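Local coordinates for protein nucleoside hydrolase, putative (Trypanosoma brucei, PDB 3FZ0) that is a putative nucleoside hydrolase, one of a family of alpha/beta proteins with a metal site beyond the strand ends of a largely parallel sheet, and binds a calcium ion, at residues I10-D14 with L134-V140; W41-N47 with R68-P73; G72-G76 with C185-A189. The protein carries 2 engineered substitutions. All blocks are in the same frame, centred on the assembly; numbering follows the deposited sequence. Where two conformers were deposited one is given.

Contact 1 of 3, residues I10-D14 with L134-V140; sequences IIDTD and LGPLTNV. With CA (calcium ion), chain G.
Metal sites in alpha/beta proteins are often assembled where neighbouring parallel strands end, and this contact is a clear case. Residues 10-13 are extended and finish strand 6-13; Asp14 then leaves the strand (phi/psi -104/14). Beside them Leu134 (-115/17) follows strand 127-133, and the chain passes through Gly135 and Pro136 and enters helix 138-146 with Leu137 at the N-cap. The closest CA atoms, 4.7 Å apart, belong to Thr13 and Leu134, and Leu134 N donates to Asp12 O (2.7 Å, 164°).

Asp12 has the most surface covered. Its t rotamer (chi1 -171°, chi2 -91°) carries the carboxylate to the helix start, where OD2 accepts from ND2 of Asn139 (3.0 Å), an m rotamer pointing toward the strand; Thr38 is a further partner of OD2, and Val39 O of ND2. A water donates to Asp12 OD1 (2.7 Å) and Pro136 O (2.9 Å) and accepts weakly from Asn139 N (2.7 Å). Along the strand from Asp12, Ile11 CG2 meets Leu134 CD1 at 3.7 Å, both residues having m,t side chains. Thr13, with chi1 near 180°, turns OG1 to Asp19. A CB on Gly135 would crowd Asp14 N and clash with Pro136 CD.

Asp14, in the p rotamer, brings OD1 to 2.4 Å from the calcium, and Leu134 O binds it at 2.3 Å; three waters, Asp19 and Asp283 are also ligands, while Asp14 OD2 pairs with Asn43 N. A strand running into an aspartate cluster, Asp-Thr-Asp followed by Asp19, is the signature of the calcium site in the nucleoside hydrolase fold.

Contact 2 of 3, residues W41-N47 with R68-P73; sequences WGNVEVN and RGAEGP
An indole can pack its face on glycine and proline, and Trp41 does so here. The 41-47 turn leads into helix 46-60 with Glu45 at the N-cap; residues 69-73 form the loop that follows strand 66-68. The nearest CA atoms, of Trp41 and Glu71, are 5.1 Å apart. Arg68 comes first: its CB lies 3.9 Å from Val46 CG1, and its extended m,t,t chain carries NH1 to 2.6 Å from Asn47 OD1. Past Gly69, Ala70 O accepts from Trp41 N (3.1 Å, 155°) and touches Val46 CG2 at 3.2 Å, Val46 being a t rotamer aimed here. Glu71 packs CG 4.0 Å from Val46 CB, while its O lies 3.4 Å from Trp41 CB. Gly72 and Pro73 then cover one face of the indole, set by chi1 75° and chi2 -82°: Gly72 CA stands 3.6 Å from the five-membered ring centroid, 9° off the normal, and Pro73 CD 4.1 Å from the six-membered one, both CH-pi contacts. Trp41 NE1 bonds to Thr138; Pro73 O accepts a hydrogen bond, and Gly72 O a weak one, from Arg145 of the second subunit. With one backbone bond, the contact relies largely on CH-pi and van der Waals packing.

Contact 3 of 3, residues G72-G76 with C185-A189; sequences GPLVG and CDPEA
Helix starts leave backbone amides without partners, and a single aspartate can serve one of them while holding a neighbouring loop. Glu188, Leu74 and Asp186 have the most surface covered here. Asp186 (phi/psi -152/83, t rotamer) separates helix 181-185 from helix 187-195; its OD1 accepts from Ala189 N at 2.9 Å, and its OD2 from Leu74 N at 2.9 Å and 174°, with Thr138 a second partner of OD2. CA atoms of Pro73 and Asp186 are 5.5 Å apart. Leu74 points toward the helix, and its t,p rotamer places CD2 4.3 Å from Glu188 CB and 4.2 Å from Ala189 N. Glu188, m at chi1, sets its CG 3.9 Å from Val75 CG2, and OE2 forms a salt bridge to Arg314. A water accepts from Val75 N (3.1 Å) and lies 2.7 Å from Asp186 OD1 and 2.8 Å from Glu188 OE1. Val75 of the second subunit packs on Leu74 and Glu188. The pattern is a side-chain N-cap by aspartate, with proline as the first helical residue, at a subunit interface.

How the contacts relate
Contact 1 lies deepest, its centre about 7 Å from that of the chain, and its chemistry is that of a site: carboxylates, metal and a bridging water. Contact 2 is partly exposed and mostly CH-pi and apolar. Contact 3 lies farthest out, about 17 Å between centres, yet its touching residues are buried and the second subunit packs against it, as it also reaches contact 2; its chemistry is helix capping. The start of helix 138-146 ties the three together: Asn139 OD1 reaches Ala70 N of contact 2 (2.9 Å) and Thr138 OG1 reaches Asp186 OD2 of contact 3 (2.7 Å). Through shared Gly72 and Pro73, one loop passes from indole face to helix cap.

Contact 1 of 3, residues I10-D14 with L134-V140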
# COMPACT_ATOMS: atom_id res chain seq x y z
N ILE B 10 20.98 -26.54 9.72
CA ILE B 10 21.50 -25.19 9.56
C ILE B 10 20.58 -24.35 10.42
O ILE B 10 19.35 -24.46 10.35
CB ILE B 10 21.38 -24.73 8.08
CG1 ILE B 10 22.06 -25.74 7.15
CG2 ILE B 10 21.94 -23.32 7.91
CD1 ILE B 10 21.65 -25.57 5.69
N ILE B 11 21.15 -23.54 11.29
CA ILE B 11 20.31 -22.68 12.11
C ILE B 11 20.65 -21.23 11.78
O ILE B 11 21.80 -20.77 11.93
CB ILE B 11 20.43 -22.99 13.63
CG1 ILE B 11 19.91 -24.39 13.93
CG2 ILE B 11 19.65 -21.94 14.46
CD1 ILE B 11 20.19 -24.88 15.33
N ASP B 12 19.66 -20.52 11.29
CA ASP B 12 19.82 -19.11 10.97
C ASP B 12 19.20 -18.33 12.09
O ASP B 12 18.08 -18.62 12.47
CB ASP B 12 19.17 -18.79 9.63
CG ASP B 12 19.51 -17.39 9.16
OD1 ASP B 12 18.72 -16.49 9.49
OD2 ASP B 12 20.56 -17.19 8.50
N THR B 13 19.92 -17.36 12.62
CA THR B 13 19.57 -16.79 13.90
C THR B 13 20.02 -15.34 14.09
O THR B 13 21.06 -14.91 13.55
CB THR B 13 20.13 -17.68 15.09
OG1 THR B 13 19.79 -17.08 16.34
CG2 THR B 13 21.64 -17.82 15.01
N ASP B 14 19.24 -14.59 14.86
CA ASP B 14 19.65 -13.26 15.28
C ASP B 14 20.14 -13.20 16.75
O ASP B 14 20.25 -12.11 17.34
CB ASP B 14 18.57 -12.20 14.99
CG ASP B 14 17.32 -12.34 15.86
OD1 ASP B 14 16.96 -13.46 16.28
OD2 ASP B 14 16.65 -11.31 16.11
N LEU B 134 15.45 -18.66 12.82
CA LEU B 134 15.01 -18.08 14.08
C LEU B 134 15.08 -16.56 14.11
O LEU B 134 15.04 -15.95 15.19
CB LEU B 134 15.83 -18.65 15.23
CG LEU B 134 15.95 -20.18 15.30
CD1 LEU B 134 16.86 -20.61 16.45
CD2 LEU B 134 14.56 -20.84 15.41
N GLY B 135 15.19 -15.94 12.95
CA GLY B 135 15.22 -14.49 12.89
C GLY B 135 14.56 -13.98 11.63
O GLY B 135 13.77 -14.71 10.99
N PRO B 136 14.82 -12.72 11.28
CA PRO B 136 14.33 -12.25 10.01
C PRO B 136 14.88 -13.16 8.94
O PRO B 136 16.02 -13.64 9.06
CB PRO B 136 14.95 -10.86 9.92
CG PRO B 136 15.10 -10.42 11.33
CD PRO B 136 15.51 -11.65 12.04
N LEU B 137 14.09 -13.37 7.88
CA LEU B 137 14.47 -14.30 6.81
C LEU B 137 15.48 -13.83 5.75
O LEU B 137 15.65 -14.49 4.72
CB LEU B 137 13.21 -14.84 6.14
CG LEU B 137 12.31 -15.55 7.16
CD1 LEU B 137 10.87 -15.60 6.68
CD2 LEU B 137 12.89 -16.94 7.42
N THR B 138 16.16 -12.72 6.00
CA THR B 138 17.00 -12.13 4.98
C THR B 138 18.00 -13.07 4.32
O THR B 138 18.07 -13.13 3.08
CB THR B 138 17.74 -10.91 5.48
OG1 THR B 138 16.86 -10.12 6.30
CG2 THR B 138 18.26 -10.07 4.28
N ASN B 139 18.82 -13.77 5.13
CA ASN B 139 19.81 -14.69 4.59
C ASN B 139 19.16 -15.79 3.76
O ASN B 139 19.62 -16.13 2.68
CB ASN B 139 20.68 -15.33 5.70
CG ASN B 139 21.53 -14.31 6.44
OD1 ASN B 139 21.90 -13.26 5.87
ND2 ASN B 139 21.82 -14.59 7.72
N VAL B 140 18.08 -16.35 4.27
CA VAL B 140 17.40 -17.42 3.54
C VAL B 140 16.87 -16.95 2.16
O VAL B 140 17.11 -17.60 1.14
CB VAL B 140 16.27 -18.09 4.38
CG1 VAL B 140 15.75 -19.32 3.63
CG2 VAL B 140 16.78 -18.50 5.77
CA CA G . 15.36 -15.02 17.26
O HOH W 1 18.01 -14.93 7.45
O HOH W 2 13.09 -15.22 16.98
O HOH W 3 14.43 -12.65 16.38
O HOH W 4 14.59 -14.01 19.35

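Contact 2 of 3, residues W41-N47 with R68-P73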
# COMPACT_ATOMS: atom_id res chain seq x y z
N TRP B 41 20.86 -10.07 11.20
CA TRP B 41 20.39 -8.91 11.97
C TRP B 41 18.99 -9.22 12.55
O TRP B 41 18.33 -10.17 12.12
CB TRP B 41 20.34 -7.67 11.08
CG TRP B 41 19.19 -7.69 10.15
CD1 TRP B 41 19.10 -8.35 8.95
CD2 TRP B 41 17.92 -7.06 10.35
NE1 TRP B 41 17.87 -8.16 8.40
CE2 TRP B 41 17.12 -7.37 9.23
CE3 TRP B 41 17.39 -6.24 11.35
CZ2 TRP B 41 15.81 -6.89 9.09
CZ3 TRP B 41 16.08 -5.76 11.21
CH2 TRP B 41 15.31 -6.09 10.09
N GLY B 42 18.55 -8.42 13.54
CA GLY B 42 17.24 -8.57 14.16
C GLY B 42 17.21 -7.89 15.52
O GLY B 42 17.17 -6.65 15.62
N ASN B 43 17.24 -8.69 16.59
CA ASN B 43 17.29 -8.11 17.92
C ASN B 43 18.66 -7.61 18.37
O ASN B 43 18.76 -6.75 19.25
CB ASN B 43 16.62 -9.01 18.95
CG ASN B 43 15.09 -8.88 18.90
OD1 ASN B 43 14.53 -7.75 18.91
ND2 ASN B 43 14.40 -10.03 18.82
N VAL B 44 19.72 -8.13 17.74
CA VAL B 44 21.04 -7.55 17.86
C VAL B 44 21.72 -7.47 16.51
O VAL B 44 21.40 -8.22 15.58
CB VAL B 44 21.95 -8.31 18.87
CG1 VAL B 44 21.29 -8.26 20.28
CG2 VAL B 44 22.24 -9.74 18.42
N GLU B 45 22.65 -6.54 16.43
CA GLU B 45 23.44 -6.38 15.24
C GLU B 45 24.35 -7.59 14.97
O GLU B 45 24.86 -8.23 15.91
CB GLU B 45 24.21 -5.06 15.34
CG GLU B 45 24.20 -4.22 14.04
CD GLU B 45 23.06 -4.60 13.07
OE1 GLU B 45 23.34 -5.21 11.96
OE2 GLU B 45 21.89 -4.30 13.44
N VAL B 46 24.55 -7.93 13.69
CA VAL B 46 25.37 -9.08 13.28
C VAL B 46 26.72 -9.21 14.01
O VAL B 46 27.11 -10.31 14.39
CB VAL B 46 25.56 -9.10 11.75
CG1 VAL B 46 26.65 -10.11 11.33
CG2 VAL B 46 24.24 -9.46 11.09
N ASN B 47 27.42 -8.10 14.20
CA ASN B 47 28.66 -8.12 14.98
C ASN B 47 28.49 -8.63 16.42
O ASN B 47 29.30 -9.41 16.91
CB ASN B 47 29.32 -6.75 14.99
CG ASN B 47 30.17 -6.52 13.77
OD1 ASN B 47 30.76 -7.45 13.22
ND2 ASN B 47 30.26 -5.26 13.33
N ARG B 68 28.76 -14.58 9.21
CA ARG B 68 28.11 -13.26 9.21
C ARG B 68 27.17 -13.16 8.02
O ARG B 68 27.59 -13.41 6.87
CB ARG B 68 29.15 -12.12 9.16
CG ARG B 68 30.33 -12.29 10.14
CD ARG B 68 31.45 -11.23 10.02
NE ARG B 68 32.43 -11.37 11.11
CZ ARG B 68 32.34 -10.75 12.29
NH1 ARG B 68 31.32 -9.93 12.53
NH2 ARG B 68 33.25 -10.93 13.22
N GLY B 69 25.92 -12.79 8.30
CA GLY B 69 24.90 -12.60 7.29
C GLY B 69 24.52 -11.13 7.10
O GLY B 69 25.34 -10.24 7.33
N ALA B 70 23.28 -10.89 6.67
CA ALA B 70 22.80 -9.57 6.32
C ALA B 70 22.67 -8.66 7.53
O ALA B 70 22.20 -9.09 8.59
CB ALA B 70 21.47 -9.68 5.61
N GLU B 71 23.08 -7.41 7.36
CA GLU B 71 23.03 -6.42 8.45
C GLU B 71 21.72 -5.63 8.46
O GLU B 71 21.42 -4.90 9.41
CB GLU B 71 24.24 -5.48 8.37
CG GLU B 71 25.42 -6.03 9.17
CD GLU B 71 26.75 -5.47 8.75
OE1 GLU B 71 26.88 -4.23 8.66
OE2 GLU B 71 27.69 -6.27 8.51
N GLY B 72 20.93 -5.80 7.41
CA GLY B 72 19.64 -5.16 7.31
C GLY B 72 18.74 -5.93 6.36
O GLY B 72 19.15 -6.91 5.76
N PRO B 73 17.50 -5.48 6.22
CA PRO B 73 16.51 -6.18 5.41
C PRO B 73 16.95 -6.33 3.95
O PRO B 73 17.81 -5.57 3.45
CB PRO B 73 15.27 -5.26 5.47
CG PRO B 73 15.50 -4.32 6.58
CD PRO B 73 16.98 -4.26 6.85

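Contact 3 of 3, residues G72-G76 with C185-A189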
# COMPACT_ATOMS: atom_id res chain seq x y z
N GLY B 72 20.93 -5.80 7.41
CA GLY B 72 19.64 -5.16 7.31
C GLY B 72 18.74 -5.93 6.36
O GLY B 72 19.15 -6.91 5.76
N PRO B 73 17.50 -5.48 6.22
CA PRO B 73 16.51 -6.18 5.41
C PRO B 73 16.95 -6.33 3.95
O PRO B 73 17.81 -5.57 3.45
CB PRO B 73 15.27 -5.26 5.47
CG PRO B 73 15.50 -4.32 6.58
CD PRO B 73 16.98 -4.26 6.85
N LEU B 74 16.35 -7.31 3.28
CA LEU B 74 16.52 -7.49 1.86
C LEU B 74 16.33 -6.17 1.11
O LEU B 74 17.11 -5.87 0.19
CB LEU B 74 15.50 -8.52 1.35
CG LEU B 74 15.62 -9.09 -0.07
CD1 LEU B 74 16.98 -9.71 -0.24
CD2 LEU B 74 14.53 -10.11 -0.30
N VAL B 75 15.32 -5.38 1.51
CA VAL B 75 14.96 -4.13 0.81
C VAL B 75 14.67 -2.99 1.78
O VAL B 75 13.68 -3.06 2.52
CB VAL B 75 13.69 -4.31 -0.04
CG1 VAL B 75 13.50 -3.12 -0.94
CG2 VAL B 75 13.73 -5.59 -0.83
N GLY B 76 15.51 -1.95 1.76
CA GLY B 76 15.30 -0.74 2.56
C GLY B 76 15.77 -0.81 4.01
O GLY B 76 16.20 -1.88 4.49
N CYS B 185 10.30 -7.50 10.46
CA CYS B 185 11.69 -7.14 10.18
C CYS B 185 11.99 -7.25 8.72
O CYS B 185 12.69 -6.42 8.15
CB CYS B 185 12.66 -8.03 10.95
SG CYS B 185 13.00 -7.45 12.62
N ASP B 186 11.44 -8.28 8.10
CA ASP B 186 11.72 -8.46 6.69
C ASP B 186 10.57 -9.16 6.02
O ASP B 186 10.62 -10.39 5.84
CB ASP B 186 13.05 -9.21 6.47
CG ASP B 186 13.57 -9.03 5.10
OD1 ASP B 186 12.72 -8.74 4.25
OD2 ASP B 186 14.80 -9.16 4.85
N PRO B 187 9.54 -8.40 5.65
CA PRO B 187 8.36 -8.97 5.00
C PRO B 187 8.73 -9.51 3.61
O PRO B 187 8.31 -10.62 3.27
CB PRO B 187 7.40 -7.78 4.94
CG PRO B 187 7.89 -6.83 5.96
CD PRO B 187 9.38 -6.95 5.85
N GLU B 188 9.51 -8.76 2.84
CA GLU B 188 9.94 -9.21 1.49
C GLU B 188 10.61 -10.59 1.57
O GLU B 188 10.31 -11.48 0.77
CB GLU B 188 10.88 -8.19 0.85
CG GLU B 188 10.22 -6.95 0.29
CD GLU B 188 9.89 -5.89 1.36
OE1 GLU B 188 10.13 -6.07 2.56
OE2 GLU B 188 9.40 -4.82 0.97
N ALA B 189 11.49 -10.78 2.55
CA ALA B 189 12.14 -12.08 2.71
C ALA B 189 11.13 -13.20 2.95
O ALA B 189 11.29 -14.29 2.43
CB ALA B 189 13.20 -12.06 3.82
O HOH W 5 12.84 -6.28 3.05